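Local coordinates for protein 5-carboxyvanillate decarboxylase (Sphingomonas paucimobilis, PDB 4NG3) that probably removes a carboxyl group from 5-carboxyvanillate as a metal-dependent, manganese-binding lyase of the amidohydrolase family, at residues 6-11 and 295-300; 173-178 and 196-201; 226-231 and 267-272. One frame throughout, in Å; residues are numbered along the deposited sequence.

Contact 1. Residues 6-11 and 295-300; sequences ATEEAV and AIDYPY. With MN (manganese (II) ion), chain I; 1DF (4-hydroxy-3-methoxy-5-nitrobenzoic acid), chain J.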
loop_
_atom_site.group_PDB
_atom_site.type_symbol
_atom_site.label_atom_id
_atom_site.label_comp_id
_atom_site.label_asym_id
_atom_site.label_seq_id
_atom_site.Cartn_x
_atom_site.Cartn_y
_atom_site.Cartn_z
ATOM N N ALA A 6 -15.973 5.656 -19.217
ATOM C CA ALA A 6 -15.662 5.572 -17.793
ATOM C C ALA A 6 -15.770 4.116 -17.331
ATOM O O ALA A 6 -16.798 3.478 -17.548
ATOM C CB ALA A 6 -16.612 6.476 -17.004
ATOM N N THR A 7 -14.720 3.581 -16.700
ATOM C CA THR A 7 -14.643 2.127 -16.512
ATOM C C THR A 7 -14.983 1.564 -15.130
ATOM O O THR A 7 -14.937 0.352 -14.949
ATOM C CB THR A 7 -13.251 1.569 -16.918
ATOM O OG1 THR A 7 -12.223 2.292 -16.225
ATOM C CG2 THR A 7 -13.043 1.719 -18.393
ATOM N N GLU A 8 -15.308 2.408 -14.156
ATOM C CA GLU A 8 -15.617 1.882 -12.822
ATOM C C GLU A 8 -16.894 2.506 -12.273
ATOM O O GLU A 8 -16.898 3.130 -11.216
ATOM C CB GLU A 8 -14.449 2.078 -11.835
ATOM C CG GLU A 8 -14.578 1.221 -10.558
ATOM C CD GLU A 8 -13.501 1.522 -9.521
ATOM O OE1 GLU A 8 -12.296 1.402 -9.844
ATOM O OE2 GLU A 8 -13.859 1.889 -8.383
ATOM N N GLU A 9 -17.986 2.320 -12.997
ATOM C CA GLU A 9 -19.195 3.060 -12.691
ATOM C C GLU A 9 -20.212 2.159 -12.021
ATOM O O GLU A 9 -20.721 1.208 -12.619
ATOM C CB GLU A 9 -19.728 3.706 -13.962
ATOM C CG GLU A 9 -18.616 4.368 -14.792
ATOM C CD GLU A 9 -17.695 5.237 -13.930
ATOM O OE1 GLU A 9 -16.449 5.124 -14.050
ATOM O OE2 GLU A 9 -18.230 6.027 -13.121
ATOM N N ALA A 10 -20.488 2.460 -10.761
ATOM C CA ALA A 10 -21.280 1.577 -9.925
ATOM C C ALA A 10 -22.774 1.706 -10.199
ATOM O O ALA A 10 -23.272 2.787 -10.492
ATOM C CB ALA A 10 -20.978 1.848 -8.443
ATOM N N VAL A 11 -23.476 0.584 -10.093
ATOM C CA VAL A 11 -24.911 0.533 -10.251
ATOM C C VAL A 11 -25.427 -0.527 -9.276
ATOM O O VAL A 11 -24.651 -1.341 -8.757
ATOM C CB VAL A 11 -25.293 0.134 -11.704
ATOM C CG1 VAL A 11 -24.979 -1.333 -11.948
ATOM C CG2 VAL A 11 -26.764 0.421 -11.993
ATOM N N ALA A 295 -11.451 6.383 -15.539
ATOM C CA ALA A 295 -12.720 6.060 -14.908
ATOM C C ALA A 295 -13.154 7.218 -14.028
ATOM O O ALA A 295 -12.360 8.114 -13.739
ATOM C CB ALA A 295 -12.605 4.788 -14.081
ATOM N N ILE A 296 -14.408 7.181 -13.581
ATOM C CA ILE A 296 -14.941 8.227 -12.714
ATOM C C ILE A 296 -15.124 7.729 -11.298
ATOM O O ILE A 296 -14.793 8.446 -10.356
ATOM C CB ILE A 296 -16.320 8.733 -13.198
ATOM C CG1 ILE A 296 -16.210 9.355 -14.584
ATOM C CG2 ILE A 296 -16.929 9.756 -12.194
ATOM C CD1 ILE A 296 -17.561 9.599 -15.229
ATOM N N ASP A 297 -15.638 6.504 -11.165
ATOM C CA ASP A 297 -16.081 5.946 -9.878
ATOM C C ASP A 297 -17.404 6.589 -9.414
ATOM O O ASP A 297 -17.635 6.758 -8.210
ATOM C CB ASP A 297 -14.990 6.100 -8.796
ATOM C CG ASP A 297 -14.857 4.881 -7.896
ATOM O OD1 ASP A 297 -15.815 4.083 -7.787
ATOM O OD2 ASP A 297 -13.777 4.734 -7.272
ATOM N N TYR A 298 -18.264 6.941 -10.371
ATOM C CA TYR A 298 -19.615 7.427 -10.086
ATOM C C TYR A 298 -20.431 6.284 -9.460
ATOM O O TYR A 298 -20.271 5.127 -9.865
ATOM C CB TYR A 298 -20.276 7.873 -11.400
ATOM C CG TYR A 298 -21.641 8.489 -11.231
ATOM C CD1 TYR A 298 -21.774 9.827 -10.909
ATOM C CD2 TYR A 298 -22.797 7.733 -11.401
ATOM C CE1 TYR A 298 -23.020 10.402 -10.743
ATOM C CE2 TYR A 298 -24.046 8.294 -11.231
ATOM C CZ TYR A 298 -24.150 9.633 -10.906
ATOM O OH TYR A 298 -25.385 10.215 -10.741
ATOM N N PRO A 299 -21.314 6.590 -8.486
ATOM C CA PRO A 299 -21.616 7.904 -7.905
ATOM C C PRO A 299 -20.820 8.232 -6.645
ATOM O O PRO A 299 -21.159 9.207 -5.965
ATOM C CB PRO A 299 -23.104 7.791 -7.561
ATOM C CG PRO A 299 -23.283 6.364 -7.219
ATOM C CD PRO A 299 -22.297 5.579 -8.061
ATOM N N TYR A 300 -19.785 7.450 -6.351
ATOM C CA TYR A 300 -18.944 7.713 -5.186
ATOM C C TYR A 300 -18.011 8.901 -5.422
ATOM O O TYR A 300 -17.511 9.501 -4.472
ATOM C CB TYR A 300 -18.166 6.455 -4.787
ATOM C CG TYR A 300 -19.082 5.287 -4.508
ATOM C CD1 TYR A 300 -19.900 5.274 -3.375
ATOM C CD2 TYR A 300 -19.176 4.219 -5.401
ATOM C CE1 TYR A 300 -20.755 4.222 -3.124
ATOM C CE2 TYR A 300 -20.041 3.159 -5.159
ATOM C CZ TYR A 300 -20.822 3.170 -4.015
ATOM O OH TYR A 300 -21.676 2.131 -3.749
HETATM MN MN MN I . -15.571 1.994 -6.982
HETATM C C1 1DF J . -16.982 4.073 -1.927
HETATM C CO1 1DF J . -15.929 4.277 -2.823
HETATM C CO2 1DF J . -17.834 2.990 -2.080
HETATM C CM1 1DF J . -15.746 3.383 -3.881
HETATM C CM2 1DF J . -17.643 2.112 -3.128
HETATM O OM 1DF J . -18.457 1.026 -3.339
HETATM C CZ 1DF J . -16.613 2.310 -4.023
HETATM C CC 1DF J . -17.239 4.977 -0.775
HETATM C CV 1DF J . -19.196 0.454 -2.316
HETATM O O1 1DF J . -16.799 6.153 -0.770
HETATM O O2 1DF J . -17.917 4.546 0.199
HETATM O O3 1DF J . -16.747 1.678 -5.228
HETATM N N 1DF J . -14.519 3.364 -4.631
HETATM O O11 1DF J . -14.379 2.590 -5.683
HETATM O O22 1DF J . -13.539 4.126 -4.273
HETATM O O HOH W 1 -17.230 1.770 -8.465
#
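The carboxylate of Glu9 plugs a hollow in the backbone of Ile296, Asp297 and Tyr298, at the seam of the TIM barrel where the first strand meets the loop following the eighth. Glu9 CG stands anti to the carbonyl carbon (chi1 -44°), and a second bend at chi2 swings the carboxylate into this hollow. Glu9 OE1 collects three N-H groups. Ile296 N gives the shortest of the bonds to it from across the contact, at 2.9 Å; Asp297 N, also on the syn side, is longer at 3.3 Å, and Glu8 N comes from above the carboxylate plane. Glu9 OE2 takes one, from Tyr298 N at 2.9 Å. Four donors thus fix its rotation. Small bumps fill the rest: Ala6 CB lies 3.7 Å from Ile296 CD1, and beyond the cis peptide before Pro299, Ala10 CB lodges against Pro299 CD and, at 3.7 Å, Tyr300 CE2. Glu8 and Asp297 run side by side, their carboxylate planes 74° apart, with OE2 and OD1 both on the manganese, which probably offsets their like charges. His174 completes the protein ligands, while Tyr172 holds Glu8 OE1. Ring carbon CO2 of the bound nitrobenzoate stands over the centre of the Tyr300 ring, 3.2 Å above its plane.

Contact 2. Residues 173-178 and 196-201; sequences IHPRAP and WGYGIE. With MN (manganese (II) ion), chain I; 1DF (4-hydroxy-3-methoxy-5-nitrobenzoic acid), chain J.
Pro175 and Tyr198 lie with their CA atoms 5.1 Å apart and Pro178 and Glu201 with theirs 4.8 Å apart, evidence that the extended segment 173-178 passes along the first turn of helix 197-211 in the same chain order. Pro175 CB presses on Tyr198 CB at 3.5 Å, the two side chains crossing at about a right angle. The tyrosine ring then lies along the next residues, with Arg176 N over one face and Arg176 O 3.4 Å from CD1. Pro178 fits where Gly197 has no side chain: its CG is 3.5 Å from Gly197 O, and a beta carbon on that glycine would collide with Pro178 CD. The two segments belong to the fifth beta-alpha unit of the TIM barrel, joined at the strand's C-terminal end, where the metal site lies. There His174 NE2 binds manganese at 2.2 Å, and His174 ND1 donates to an in-plane lone pair of Pro175 O at 2.8 Å, which helps fix the ring's rotation. Tyr198 turns its edge to the ligand, Tyr198 CE2 lying 4.0 Å from ligand carbon CM2. Glu201 CG, anti to its backbone N (chi1 158°), packs on Arg176 O; Glu201 OE2 is hydrogen-bonded to Ser145 OG, and OE1 to Tyr151 OH and Ser179 N.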
loop_
_atom_site.group_PDB
_atom_site.type_symbol
_atom_site.label_atom_id
_atom_site.label_comp_id
_atom_site.label_asym_id
_atom_site.label_seq_id
_atom_site.Cartn_x
_atom_site.Cartn_y
_atom_site.Cartn_z
ATOM N N ILE A 173 -11.060 -6.480 -10.574
ATOM C CA ILE A 173 -11.105 -6.759 -9.147
ATOM C C ILE A 173 -11.253 -5.433 -8.412
ATOM O O ILE A 173 -10.286 -4.684 -8.255
ATOM C CB ILE A 173 -9.874 -7.537 -8.632
ATOM C CG1 ILE A 173 -9.774 -8.888 -9.354
ATOM C CG2 ILE A 173 -9.993 -7.753 -7.122
ATOM C CD1 ILE A 173 -8.678 -9.805 -8.835
ATOM N N HIS A 174 -12.488 -5.146 -8.005
ATOM C CA HIS A 174 -12.839 -3.905 -7.321
ATOM C C HIS A 174 -12.621 -4.081 -5.815
ATOM O O HIS A 174 -12.603 -5.213 -5.310
ATOM C CB HIS A 174 -14.303 -3.573 -7.645
ATOM C CG HIS A 174 -14.785 -2.277 -7.068
ATOM N ND1 HIS A 174 -15.241 -2.165 -5.774
ATOM C CD2 HIS A 174 -14.887 -1.042 -7.614
ATOM C CE1 HIS A 174 -15.590 -0.911 -5.541
ATOM N NE2 HIS A 174 -15.392 -0.211 -6.644
ATOM N N PRO A 175 -12.432 -2.975 -5.078
ATOM C CA PRO A 175 -12.249 -3.168 -3.636
ATOM C C PRO A 175 -13.515 -3.568 -2.884
ATOM O O PRO A 175 -14.631 -3.409 -3.377
ATOM C CB PRO A 175 -11.858 -1.772 -3.151
ATOM C CG PRO A 175 -11.254 -1.110 -4.330
ATOM C CD PRO A 175 -12.070 -1.603 -5.494
ATOM N N ARG A 176 -13.301 -4.075 -1.680
ATOM C CA ARG A 176 -14.311 -4.094 -0.626
ATOM C C ARG A 176 -13.505 -3.859 0.654
ATOM O O ARG A 176 -12.273 -3.725 0.590
ATOM C CB ARG A 176 -15.073 -5.422 -0.581
ATOM C CG ARG A 176 -14.221 -6.638 -0.274
ATOM C CD ARG A 176 -15.050 -7.925 -0.217
ATOM N NE ARG A 176 -15.965 -7.967 0.921
ATOM C CZ ARG A 176 -16.628 -9.054 1.302
ATOM N NH1 ARG A 176 -16.484 -10.192 0.631
ATOM N NH2 ARG A 176 -17.435 -9.004 2.355
ATOM N N ALA A 177 -14.172 -3.787 1.802
ATOM C CA ALA A 177 -13.461 -3.551 3.051
ATOM C C ALA A 177 -12.468 -4.684 3.311
ATOM O O ALA A 177 -12.685 -5.826 2.885
ATOM C CB ALA A 177 -14.452 -3.398 4.245
ATOM N N PRO A 178 -11.360 -4.365 3.992
ATOM C CA PRO A 178 -10.390 -5.348 4.477
ATOM C C PRO A 178 -11.057 -6.586 5.060
ATOM O O PRO A 178 -11.981 -6.483 5.867
ATOM C CB PRO A 178 -9.680 -4.578 5.582
ATOM C CG PRO A 178 -9.585 -3.195 4.998
ATOM C CD PRO A 178 -10.914 -2.986 4.273
ATOM N N TRP A 196 -8.286 4.283 2.840
ATOM C CA TRP A 196 -7.097 3.449 3.046
ATOM C C TRP A 196 -7.334 1.945 2.917
ATOM O O TRP A 196 -6.610 1.259 2.183
ATOM C CB TRP A 196 -6.432 3.751 4.402
ATOM C CG TRP A 196 -5.038 3.195 4.493
ATOM C CD1 TRP A 196 -4.579 2.245 5.374
ATOM C CD2 TRP A 196 -3.924 3.544 3.663
ATOM N NE1 TRP A 196 -3.241 1.995 5.145
ATOM C CE2 TRP A 196 -2.819 2.777 4.098
ATOM C CE3 TRP A 196 -3.749 4.442 2.605
ATOM C CZ2 TRP A 196 -1.562 2.875 3.504
ATOM C CZ3 TRP A 196 -2.502 4.538 2.018
ATOM C CH2 TRP A 196 -1.425 3.759 2.467
ATOM N N GLY A 197 -8.329 1.429 3.639
ATOM C CA GLY A 197 -8.593 0.003 3.645
ATOM C C GLY A 197 -8.853 -0.634 2.292
ATOM O O GLY A 197 -8.364 -1.729 2.032
ATOM N N TYR A 198 -9.616 0.038 1.431
ATOM C CA TYR A 198 -9.929 -0.522 0.118
ATOM C C TYR A 198 -8.652 -0.847 -0.663
ATOM O O TYR A 198 -8.538 -1.907 -1.270
ATOM C CB TYR A 198 -10.802 0.435 -0.705
ATOM C CG TYR A 198 -12.284 0.383 -0.379
ATOM C CD1 TYR A 198 -12.756 -0.332 0.717
ATOM C CD2 TYR A 198 -13.217 1.020 -1.197
ATOM C CE1 TYR A 198 -14.123 -0.396 1.010
ATOM C CE2 TYR A 198 -14.583 0.966 -0.907
ATOM C CZ TYR A 198 -15.024 0.262 0.200
ATOM O OH TYR A 198 -16.370 0.200 0.493
ATOM N N GLY A 199 -7.693 0.066 -0.640
ATOM C CA GLY A 199 -6.460 -0.127 -1.385
ATOM C C GLY A 199 -5.582 -1.249 -0.843
ATOM O O GLY A 199 -5.005 -2.034 -1.603
ATOM N N ILE A 200 -5.463 -1.310 0.472
ATOM C CA ILE A 200 -4.599 -2.298 1.107
ATOM C C ILE A 200 -5.175 -3.691 0.877
ATOM O O ILE A 200 -4.468 -4.625 0.506
ATOM C CB ILE A 200 -4.478 -2.026 2.615
ATOM C CG1 ILE A 200 -3.861 -0.644 2.854
ATOM C CG2 ILE A 200 -3.703 -3.147 3.317
ATOM C CD1 ILE A 200 -2.644 -0.351 1.974
ATOM N N GLU A 201 -6.475 -3.813 1.100
ATOM C CA GLU A 201 -7.193 -5.060 0.876
ATOM C C GLU A 201 -7.023 -5.567 -0.554
ATOM O O GLU A 201 -6.725 -6.747 -0.775
ATOM C CB GLU A 201 -8.680 -4.856 1.234
ATOM C CG GLU A 201 -9.666 -5.831 0.601
ATOM C CD GLU A 201 -9.496 -7.249 1.080
ATOM O OE1 GLU A 201 -8.922 -7.466 2.177
ATOM O OE2 GLU A 201 -9.932 -8.160 0.342
HETATM MN MN MN I . -15.571 1.994 -6.982
HETATM C C1 1DF J . -16.982 4.073 -1.927
HETATM C CO1 1DF J . -15.929 4.277 -2.823
HETATM C CO2 1DF J . -17.834 2.990 -2.080
HETATM C CM1 1DF J . -15.746 3.383 -3.881
HETATM C CM2 1DF J . -17.643 2.112 -3.128
HETATM O OM 1DF J . -18.457 1.026 -3.339
HETATM C CZ 1DF J . -16.613 2.310 -4.023
HETATM C CC 1DF J . -17.239 4.977 -0.775
HETATM C CV 1DF J . -19.196 0.454 -2.316
HETATM O O1 1DF J . -16.799 6.153 -0.770
HETATM O O2 1DF J . -17.917 4.546 0.199
HETATM O O3 1DF J . -16.747 1.678 -5.228
HETATM N N 1DF J . -14.519 3.364 -4.631
HETATM O O11 1DF J . -14.379 2.590 -5.683
HETATM O O22 1DF J . -13.539 4.126 -4.273
HETATM O O HOH W 1 -17.230 1.770 -8.465
#

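Contact 3. Residues 226-231 and 267-272; sequences GHMGEA and FAITTS. With 1DF (4-hydroxy-3-methoxy-5-nitrobenzoic acid), chain J.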
loop_
_atom_site.group_PDB
_atom_site.type_symbol
_atom_site.label_atom_id
_atom_site.label_comp_id
_atom_site.label_asym_id
_atom_site.label_seq_id
_atom_site.Cartn_x
_atom_site.Cartn_y
_atom_site.Cartn_z
ATOM N N GLY A 226 -8.613 -0.742 -10.163
ATOM C CA GLY A 226 -8.855 0.686 -10.153
ATOM C C GLY A 226 -7.904 1.425 -9.221
ATOM O O GLY A 226 -6.931 0.853 -8.735
ATOM N N HIS A 227 -8.189 2.706 -8.986
ATOM C CA HIS A 227 -7.426 3.515 -8.027
ATOM C C HIS A 227 -5.933 3.505 -8.338
ATOM O O HIS A 227 -5.088 3.328 -7.453
ATOM C CB HIS A 227 -7.771 3.066 -6.610
ATOM C CG HIS A 227 -9.234 2.808 -6.450
ATOM N ND1 HIS A 227 -9.758 1.543 -6.291
ATOM C CD2 HIS A 227 -10.295 3.646 -6.544
ATOM C CE1 HIS A 227 -11.077 1.620 -6.245
ATOM N NE2 HIS A 227 -11.429 2.885 -6.394
ATOM N N MET A 228 -5.644 3.738 -9.618
ATOM C CA MET A 228 -4.289 3.779 -10.157
ATOM C C MET A 228 -3.524 2.504 -9.809
ATOM O O MET A 228 -2.353 2.543 -9.446
ATOM C CB MET A 228 -3.532 5.046 -9.689
ATOM C CG MET A 228 -2.476 5.556 -10.699
ATOM S SD MET A 228 -3.177 6.049 -12.292
ATOM C CE MET A 228 -3.742 7.716 -11.937
ATOM N N GLY A 229 -4.200 1.369 -9.945
ATOM C CA GLY A 229 -3.575 0.078 -9.755
ATOM C C GLY A 229 -3.378 -0.266 -8.301
ATOM O O GLY A 229 -2.534 -1.105 -7.977
ATOM N N GLU A 230 -4.151 0.380 -7.426
ATOM C CA GLU A 230 -4.049 0.174 -5.980
ATOM C C GLU A 230 -2.593 0.304 -5.505
ATOM O O GLU A 230 -2.137 -0.417 -4.599
ATOM C CB GLU A 230 -4.677 -1.170 -5.557
ATOM C CG GLU A 230 -6.107 -1.444 -6.120
ATOM C CD GLU A 230 -7.191 -0.537 -5.538
ATOM O OE1 GLU A 230 -6.873 0.287 -4.658
ATOM O OE2 GLU A 230 -8.370 -0.655 -5.962
ATOM N N ALA A 231 -1.883 1.229 -6.154
ATOM C CA ALA A 231 -0.489 1.572 -5.870
ATOM C C ALA A 231 0.539 0.514 -6.238
ATOM O O ALA A 231 1.731 0.736 -6.054
ATOM C CB ALA A 231 -0.302 2.013 -4.398
ATOM N N PHE A 267 -2.163 -7.437 -16.150
ATOM C CA PHE A 267 -2.993 -6.431 -15.506
ATOM C C PHE A 267 -3.092 -5.158 -16.349
ATOM O O PHE A 267 -2.185 -4.829 -17.123
ATOM C CB PHE A 267 -2.422 -6.036 -14.128
ATOM C CG PHE A 267 -2.567 -7.091 -13.062
ATOM C CD1 PHE A 267 -1.776 -8.229 -13.074
ATOM C CD2 PHE A 267 -3.469 -6.915 -12.012
ATOM C CE1 PHE A 267 -1.891 -9.194 -12.071
ATOM C CE2 PHE A 267 -3.587 -7.876 -10.998
ATOM C CZ PHE A 267 -2.799 -9.021 -11.038
ATOM N N ALA A 268 -4.211 -4.455 -16.209
ATOM C CA ALA A 268 -4.323 -3.061 -16.656
ATOM C C ALA A 268 -4.879 -2.295 -15.472
ATOM O O ALA A 268 -5.399 -2.903 -14.527
ATOM C CB ALA A 268 -5.254 -2.926 -17.865
ATOM N N ILE A 269 -4.746 -0.971 -15.478
ATOM C CA ILE A 269 -5.244 -0.192 -14.342
ATOM C C ILE A 269 -6.208 0.902 -14.789
ATOM O O ILE A 269 -6.237 1.267 -15.959
ATOM C CB ILE A 269 -4.106 0.460 -13.513
ATOM C CG1 ILE A 269 -3.489 1.643 -14.274
ATOM C CG2 ILE A 269 -3.042 -0.580 -13.148
ATOM C CD1 ILE A 269 -2.552 2.467 -13.409
ATOM N N THR A 270 -7.019 1.394 -13.860
ATOM C CA THR A 270 -7.830 2.576 -14.126
ATOM C C THR A 270 -7.481 3.701 -13.146
ATOM O O THR A 270 -6.822 3.475 -12.132
ATOM C CB THR A 270 -9.346 2.299 -14.056
ATOM O OG1 THR A 270 -9.811 2.405 -12.698
ATOM C CG2 THR A 270 -9.668 0.922 -14.626
ATOM N N THR A 271 -7.942 4.909 -13.456
ATOM C CA THR A 271 -7.626 6.098 -12.681
ATOM C C THR A 271 -8.725 6.477 -11.692
ATOM O O THR A 271 -8.743 7.601 -11.187
ATOM C CB THR A 271 -7.383 7.303 -13.601
ATOM O OG1 THR A 271 -8.590 7.628 -14.303
ATOM C CG2 THR A 271 -6.274 6.997 -14.609
ATOM N N SER A 272 -9.645 5.559 -11.418
ATOM C CA SER A 272 -10.748 5.862 -10.507
ATOM C C SER A 272 -10.253 6.409 -9.173
ATOM O O SER A 272 -9.395 5.805 -8.524
ATOM C CB SER A 272 -11.613 4.633 -10.272
ATOM O OG SER A 272 -10.823 3.525 -9.896
HETATM C C1 1DF J . -16.982 4.073 -1.927
HETATM C CO1 1DF J . -15.929 4.277 -2.823
HETATM C CO2 1DF J . -17.834 2.990 -2.080
HETATM C CM1 1DF J . -15.746 3.383 -3.881
HETATM C CM2 1DF J . -17.643 2.112 -3.128
HETATM O OM 1DF J . -18.457 1.026 -3.339
HETATM C CZ 1DF J . -16.613 2.310 -4.023
HETATM C CC 1DF J . -17.239 4.977 -0.775
HETATM C CV 1DF J . -19.196 0.454 -2.316
HETATM O O1 1DF J . -16.799 6.153 -0.770
HETATM O O2 1DF J . -17.917 4.546 0.199
HETATM O O3 1DF J . -16.747 1.678 -5.228
HETATM N N 1DF J . -14.519 3.364 -4.631
HETATM O O11 1DF J . -14.379 2.590 -5.683
HETATM O O22 1DF J . -13.539 4.126 -4.273
#
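Positive phi angles from His227 to Glu230 wind this backbone into a short left-handed turn, which presents His227 N to Ser272, whose OG sits between its own backbone N and carbonyl carbon. The resulting bond, His227 N to Ser272 OG, measures 2.9 Å. A chi1 of -42° places His227 CG beside its backbone N, and the same Ser272 OG then lies 3.4 Å above one face of the imidazole, toward its rim; this hydroxyl is also hydrogen-bonded to Glu8. One residue on, Met228 N donates to Thr270 O at 2.8 Å, so the turn is pinned to the end of strand 267-270, the seventh of the TIM barrel. Met228 doubles back through chi2 and chi3, bringing SD within 3.8 Å of Ile269 CD1 and its methyl against Thr271 CG2. Gly229 CA meets Ile269 CG2 at 3.5 Å; a beta carbon on Gly229 would collide with that methyl. In the ring plane, His227 ND1 donates to Glu230 OE2 at 2.6 Å, nearly straight (175°), which fixes the imidazole's orientation. The single N-H of His227 NE2 faces ligand nitro oxygen O11 at 3.0 Å, bent to 138°, and is shared with Asp297 OD2. A leucine here has no N-H to offer, and would probably leave Glu230 and Asp297 OD2 without this mate and the nitro group less firmly held. The nitro group sits beside phenol oxygen O3, where 5-carboxyvanillate carries its 5-carboxyl group, consistent with His227 directing an N-H at the group to be removed; O11 also binds manganese.

How the contacts relate
From the N terminus, the first barrel strand enters contact 1 at residues 6-11, but its partner, 295-300, arrives only near the end of the chain; this closure spans almost the whole barrel and joins its first strand to the loop after its eighth. Contacts 2 and 3 are nested within it, one after the other, without crossing. Contact 2 closes a short loop between strand 171-174 and helix 197-211, and contact 3 ties the turn after the sixth strand to the seventh strand. All three converge on the bound ligand. Contacts 1 and 2 share the manganese, and Pro175 packs on His227 and Glu230 between contacts 2 and 3.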